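Local coordinates for glutamine amidotransferase domain-containing protein (PDB 1O1Y) that probably transfers the amide nitrogen of glutamine to an acceptor substrate, as a glutamine amidotransferase with a flavodoxin-like fold, at residues G27-S39 with L225-V237. Numbering follows the deposited sequence.
Sequences GMMEDIFREKNWS and LKGLLRSLLERMV. With SO4 (sulfate ion), chain F; SO4 (sulfate ion), chain G; SO4 (sulfate ion), chain B.
I32 is a knob in a hole made by K226, L229, R230 and L233. Its CD1 lies 3.8 Å from L229 CG, and its CG2 reaches L233 CD1. M29 CG packs on L229 CD2 at 3.7 Å. K226 is a knob in turn, among M28, D31, I32 and E35. CG anti to the backbone N (chi1 -168°) and an extended chain carry its NZ along I32 to E35 OE2, 2.9 Å away on the syn lone pair. E35 OE1 makes a salt bridge to R230 NH2 (3.2 Å, 167°) and sits in the guanidinium plane, while NH2 is on its syn side, tilted from the carboxylate plane. K226 CG covers one guanidinium face. With an alanine in place of K226, E35 OE2 would probably lose its charged mate and a gap would open beside I32 and over R230. K36 NZ makes a salt bridge to E234 OE1, 2.7 Å, on the anti side and tilted from the carboxylate plane. A Schellman motif at N37 ends helix 28-35, and W38 CH2 beyond it touches V237 CG2 at 3.6 Å. Helix 28-35 crosses the segment 225-237 at -59°. A water links K226 NZ to D31 OD2, which also makes a salt bridge to R191. M29, L233 and V237 also touch strand 60-63. Cations from successive turns of helix 211-237 thus hold both E35 oxygens, fixing the carboxylate's rotation at the border of the apolar seam.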
loop_
_atom_site.group_PDB
_atom_site.type_symbol
_atom_site.label_atom_id
_atom_site.label_comp_id
_atom_site.label_asym_id
_atom_site.label_seq_id
_atom_site.Cartn_x
_atom_site.Cartn_y
_atom_site.Cartn_z
ATOM N N GLY A 27 7.746 -4.157 -4.750
ATOM C CA GLY A 27 8.226 -3.150 -5.687
ATOM C C GLY A 27 9.588 -2.622 -5.241
ATOM O O GLY A 27 10.483 -3.398 -4.826
HETATM N N MSE A 28 9.732 -1.305 -5.272
HETATM C CA MSE A 28 10.989 -0.655 -4.893
HETATM C C MSE A 28 11.266 -0.761 -3.405
HETATM O O MSE A 28 12.414 -0.556 -2.994
HETATM C CB MSE A 28 10.977 0.834 -5.271
HETATM C CG MSE A 28 10.865 1.037 -6.764
HETATM SE SE MSE A 28 11.302 2.910 -7.278
HETATM C CE MSE A 28 9.788 3.796 -6.789
HETATM N N MSE A 29 10.285 -1.142 -2.599
HETATM C CA MSE A 29 10.568 -1.439 -1.188
HETATM C C MSE A 29 11.541 -2.580 -1.053
HETATM O O MSE A 29 12.378 -2.557 -0.142
HETATM C CB MSE A 29 9.322 -1.700 -0.369
HETATM C CG MSE A 29 8.471 -0.509 -0.145
HETATM SE SE MSE A 29 6.922 -0.907 0.964
HETATM C CE MSE A 29 5.729 -1.430 -0.471
ATOM N N GLU A 30 11.483 -3.570 -1.956
ATOM C CA GLU A 30 12.475 -4.658 -1.918
ATOM C C GLU A 30 13.931 -4.150 -2.081
ATOM O O GLU A 30 14.850 -4.591 -1.375
ATOM C CB GLU A 30 12.173 -5.703 -3.004
ATOM C CG GLU A 30 12.602 -7.076 -2.641
ATOM C CD GLU A 30 12.084 -8.082 -3.650
ATOM O OE1 GLU A 30 10.898 -8.482 -3.589
ATOM O OE2 GLU A 30 12.871 -8.419 -4.526
ATOM N N ASP A 31 14.120 -3.256 -3.036
ATOM C CA ASP A 31 15.381 -2.621 -3.293
ATOM C C ASP A 31 15.850 -1.835 -2.050
ATOM O O ASP A 31 17.028 -1.894 -1.672
ATOM C CB ASP A 31 15.247 -1.658 -4.469
ATOM C CG ASP A 31 14.826 -2.371 -5.772
ATOM O OD1 ASP A 31 15.346 -3.483 -6.032
ATOM O OD2 ASP A 31 14.032 -1.857 -6.574
ATOM N N ILE A 32 14.926 -1.098 -1.458
ATOM C CA ILE A 32 15.244 -0.346 -0.249
ATOM C C ILE A 32 15.611 -1.256 0.906
ATOM O O ILE A 32 16.582 -0.994 1.615
ATOM C CB ILE A 32 14.126 0.588 0.128
ATOM C CG1 ILE A 32 13.946 1.654 -0.941
ATOM C CG2 ILE A 32 14.419 1.213 1.507
ATOM C CD1 ILE A 32 12.680 2.441 -0.805
ATOM N N PHE A 33 14.859 -2.328 1.101
ATOM C CA PHE A 33 15.145 -3.249 2.207
ATOM C C PHE A 33 16.488 -3.857 1.982
ATOM O O PHE A 33 17.293 -3.999 2.908
ATOM C CB PHE A 33 14.076 -4.350 2.295
ATOM C CG PHE A 33 12.696 -3.886 2.632
ATOM C CD1 PHE A 33 12.389 -2.572 3.015
ATOM C CD2 PHE A 33 11.654 -4.817 2.567
ATOM C CE1 PHE A 33 11.071 -2.185 3.280
ATOM C CE2 PHE A 33 10.341 -4.430 2.857
ATOM C CZ PHE A 33 10.041 -3.130 3.221
ATOM N N ARG A 34 16.777 -4.233 0.733
ATOM C CA ARG A 34 18.074 -4.798 0.452
ATOM C C ARG A 34 19.240 -3.802 0.694
ATOM O O ARG A 34 20.276 -4.187 1.226
ATOM C CB ARG A 34 18.141 -5.375 -0.983
ATOM C CG ARG A 34 17.413 -6.713 -1.080
ATOM C CD ARG A 34 17.442 -7.355 -2.488
ATOM N NE ARG A 34 16.429 -8.429 -2.636
ATOM C CZ ARG A 34 16.545 -9.667 -2.124
ATOM N NH1 ARG A 34 17.614 -10.018 -1.410
ATOM N NH2 ARG A 34 15.590 -10.567 -2.328
ATOM N N GLU A 35 19.048 -2.569 0.262
ATOM C CA GLU A 35 20.025 -1.478 0.435
ATOM C C GLU A 35 20.366 -1.311 1.907
ATOM O O GLU A 35 21.517 -1.092 2.244
ATOM C CB GLU A 35 19.442 -0.193 -0.138
ATOM C CG GLU A 35 19.561 -0.204 -1.663
ATOM C CD GLU A 35 18.651 0.769 -2.406
ATOM O OE1 GLU A 35 18.234 1.776 -1.798
ATOM O OE2 GLU A 35 18.386 0.521 -3.636
ATOM N N LYS A 36 19.366 -1.477 2.768
ATOM C CA LYS A 36 19.537 -1.278 4.219
ATOM C C LYS A 36 19.774 -2.561 4.985
ATOM O O LYS A 36 19.870 -2.538 6.222
ATOM C CB LYS A 36 18.321 -0.612 4.767
ATOM C CG LYS A 36 18.061 0.770 4.221
ATOM C CD LYS A 36 16.866 1.352 4.956
ATOM C CE LYS A 36 16.348 2.664 4.389
ATOM N NZ LYS A 36 17.368 3.761 4.323
ATOM N N ASN A 37 19.961 -3.677 4.272
ATOM C CA ASN A 37 20.067 -5.016 4.904
ATOM C C ASN A 37 18.916 -5.257 5.910
ATOM O O ASN A 37 19.108 -5.911 6.931
ATOM C CB ASN A 37 21.384 -5.241 5.604
ATOM C CG ASN A 37 22.525 -5.483 4.628
ATOM O OD1 ASN A 37 23.186 -4.540 4.170
ATOM N ND2 ASN A 37 22.768 -6.743 4.310
ATOM N N TRP A 38 17.746 -4.740 5.610
ATOM C CA TRP A 38 16.563 -5.162 6.346
ATOM C C TRP A 38 16.124 -6.574 5.902
ATOM O O TRP A 38 16.003 -6.838 4.721
ATOM C CB TRP A 38 15.428 -4.206 6.135
ATOM C CG TRP A 38 15.627 -2.873 6.727
ATOM C CD1 TRP A 38 16.674 -2.459 7.489
ATOM C CD2 TRP A 38 14.687 -1.794 6.718
ATOM N NE1 TRP A 38 16.478 -1.165 7.900
ATOM C CE2 TRP A 38 15.268 -0.729 7.458
ATOM C CE3 TRP A 38 13.425 -1.595 6.141
ATOM C CZ2 TRP A 38 14.638 0.504 7.636
ATOM C CZ3 TRP A 38 12.792 -0.368 6.324
ATOM C CH2 TRP A 38 13.411 0.671 7.072
ATOM N N SER A 39 15.895 -7.461 6.861
ATOM C CA SER A 39 15.312 -8.788 6.559
ATOM C C SER A 39 13.849 -8.601 6.196
ATOM O O SER A 39 13.184 -7.672 6.661
ATOM C CB SER A 39 15.415 -9.699 7.778
ATOM O OG SER A 39 16.757 -9.945 8.068
ATOM N N LEU A 225 10.018 9.264 -6.206
ATOM C CA LEU A 225 9.155 8.403 -5.420
ATOM C C LEU A 225 9.993 7.493 -4.507
ATOM O O LEU A 225 9.637 7.309 -3.352
ATOM C CB LEU A 225 8.232 7.620 -6.300
ATOM C CG LEU A 225 7.082 8.440 -6.910
ATOM C CD1 LEU A 225 6.263 7.549 -7.793
ATOM C CD2 LEU A 225 6.250 9.103 -5.860
ATOM N N LYS A 226 11.093 6.949 -5.010
ATOM C CA LYS A 226 11.934 6.095 -4.186
ATOM C C LYS A 226 12.489 6.849 -2.983
ATOM O O LYS A 226 12.574 6.291 -1.881
ATOM C CB LYS A 226 13.079 5.489 -4.976
ATOM C CG LYS A 226 13.782 4.385 -4.232
ATOM C CD LYS A 226 14.863 3.789 -5.088
ATOM C CE LYS A 226 15.501 2.599 -4.446
ATOM N NZ LYS A 226 16.583 2.046 -5.318
ATOM N N GLY A 227 12.896 8.090 -3.188
ATOM C CA GLY A 227 13.408 8.901 -2.112
ATOM C C GLY A 227 12.358 9.152 -1.024
ATOM O O GLY A 227 12.667 9.077 0.183
ATOM N N LEU A 228 11.131 9.450 -1.428
ATOM C CA LEU A 228 10.033 9.653 -0.474
ATOM C C LEU A 228 9.673 8.360 0.293
ATOM O O LEU A 228 9.451 8.374 1.499
ATOM C CB LEU A 228 8.820 10.191 -1.190
ATOM C CG LEU A 228 8.967 11.601 -1.792
ATOM C CD1 LEU A 228 7.741 11.952 -2.616
ATOM C CD2 LEU A 228 9.187 12.599 -0.737
ATOM N N LEU A 229 9.675 7.266 -0.426
ATOM C CA LEU A 229 9.386 5.951 0.123
ATOM C C LEU A 229 10.458 5.594 1.190
ATOM O O LEU A 229 10.121 5.098 2.278
ATOM C CB LEU A 229 9.340 4.950 -1.018
ATOM C CG LEU A 229 9.034 3.483 -0.682
ATOM C CD1 LEU A 229 7.791 3.303 0.193
ATOM C CD2 LEU A 229 8.926 2.651 -1.991
ATOM N N ARG A 230 11.725 5.860 0.886
ATOM C CA ARG A 230 12.823 5.668 1.851
ATOM C C ARG A 230 12.567 6.496 3.114
ATOM O O ARG A 230 12.728 6.005 4.239
ATOM C CB ARG A 230 14.166 6.135 1.328
ATOM C CG ARG A 230 14.882 5.216 0.505
ATOM C CD ARG A 230 16.279 5.740 0.167
ATOM N NE ARG A 230 16.851 4.976 -0.923
ATOM C CZ ARG A 230 17.144 5.460 -2.113
ATOM N NH1 ARG A 230 16.837 6.715 -2.434
ATOM N NH2 ARG A 230 17.722 4.672 -3.002
ATOM N N SER A 231 12.161 7.753 2.928
ATOM C CA SER A 231 11.917 8.640 4.063
ATOM C C SER A 231 10.791 8.069 4.922
ATOM O O SER A 231 10.887 8.090 6.154
ATOM C CB SER A 231 11.581 10.067 3.615
ATOM O OG SER A 231 12.756 10.658 3.056
ATOM N N LEU A 232 9.683 7.720 4.281
ATOM C CA LEU A 232 8.541 7.120 4.963
ATOM C C LEU A 232 8.971 5.898 5.797
ATOM O O LEU A 232 8.648 5.807 6.979
ATOM C CB LEU A 232 7.416 6.773 3.990
ATOM C CG LEU A 232 6.203 6.033 4.603
ATOM C CD1 LEU A 232 5.523 6.937 5.675
ATOM C CD2 LEU A 232 5.296 5.643 3.499
ATOM N N LEU A 233 9.683 4.979 5.165
ATOM C CA LEU A 233 10.070 3.731 5.808
ATOM C C LEU A 233 10.995 3.980 6.973
ATOM O O LEU A 233 10.801 3.409 8.047
ATOM C CB LEU A 233 10.695 2.792 4.791
ATOM C CG LEU A 233 9.756 2.235 3.729
ATOM C CD1 LEU A 233 10.593 1.627 2.607
ATOM C CD2 LEU A 233 8.739 1.228 4.260
ATOM N N GLU A 234 11.960 4.887 6.807
ATOM C CA GLU A 234 12.857 5.181 7.882
ATOM C C GLU A 234 12.110 5.735 9.085
ATOM O O GLU A 234 12.412 5.401 10.229
ATOM C CB GLU A 234 13.941 6.168 7.426
ATOM C CG GLU A 234 14.934 5.551 6.412
ATOM C CD GLU A 234 15.805 6.612 5.723
ATOM O OE1 GLU A 234 16.450 6.300 4.695
ATOM O OE2 GLU A 234 15.861 7.745 6.241
ATOM N N ARG A 235 11.169 6.617 8.826
ATOM C CA ARG A 235 10.412 7.219 9.901
ATOM C C ARG A 235 9.488 6.214 10.594
ATOM O O ARG A 235 9.332 6.239 11.820
ATOM C CB ARG A 235 9.618 8.399 9.347
ATOM C CG ARG A 235 10.420 9.677 9.263
ATOM C CD ARG A 235 9.732 10.742 8.424
ATOM N NE ARG A 235 10.600 11.898 8.301
ATOM C CZ ARG A 235 10.628 12.916 9.143
ATOM N NH1 ARG A 235 9.892 12.940 10.238
ATOM N NH2 ARG A 235 11.518 13.884 8.929
HETATM N N MSE A 236 8.916 5.307 9.823
HETATM C CA MSE A 236 7.991 4.306 10.405
HETATM C C MSE A 236 8.689 3.340 11.336
HETATM O O MSE A 236 8.114 2.970 12.350
HETATM C CB MSE A 236 7.266 3.534 9.350
HETATM C CG MSE A 236 6.225 4.396 8.660
HETATM SE SE MSE A 236 5.189 3.423 7.371
HETATM C CE MSE A 236 4.080 2.425 8.745
ATOM N N VAL A 237 9.922 2.949 11.017
ATOM C CA VAL A 237 10.646 1.976 11.855
ATOM C C VAL A 237 11.553 2.627 12.896
ATOM O O VAL A 237 12.172 1.934 13.712
ATOM C CB VAL A 237 11.495 0.978 11.012
ATOM C CG1 VAL A 237 10.674 0.324 9.947
ATOM C CG2 VAL A 237 12.709 1.668 10.416
HETATM S S SO4 F . 11.065 16.085 12.008
HETATM O O1 SO4 F . 11.551 16.211 10.688
HETATM O O2 SO4 F . 10.527 17.390 12.370
HETATM O O3 SO4 F . 12.062 15.808 12.995
HETATM O O4 SO4 F . 10.091 15.062 12.044
HETATM S S SO4 G . 24.240 -8.137 1.270
HETATM O O1 SO4 G . 24.075 -7.165 0.196
HETATM O O2 SO4 G . 24.928 -7.542 2.419
HETATM O O3 SO4 G . 25.034 -9.261 0.793
HETATM O O4 SO4 G . 22.913 -8.565 1.679
HETATM S S SO4 B . 17.021 -10.448 11.954
HETATM O O1 SO4 B . 17.559 -10.730 10.617
HETATM O O2 SO4 B . 16.236 -9.201 11.860
HETATM O O3 SO4 B . 18.129 -10.343 12.898
HETATM O O4 SO4 B . 16.216 -11.585 12.396
HETATM O O HOH W 1 14.704 0.828 -7.113
#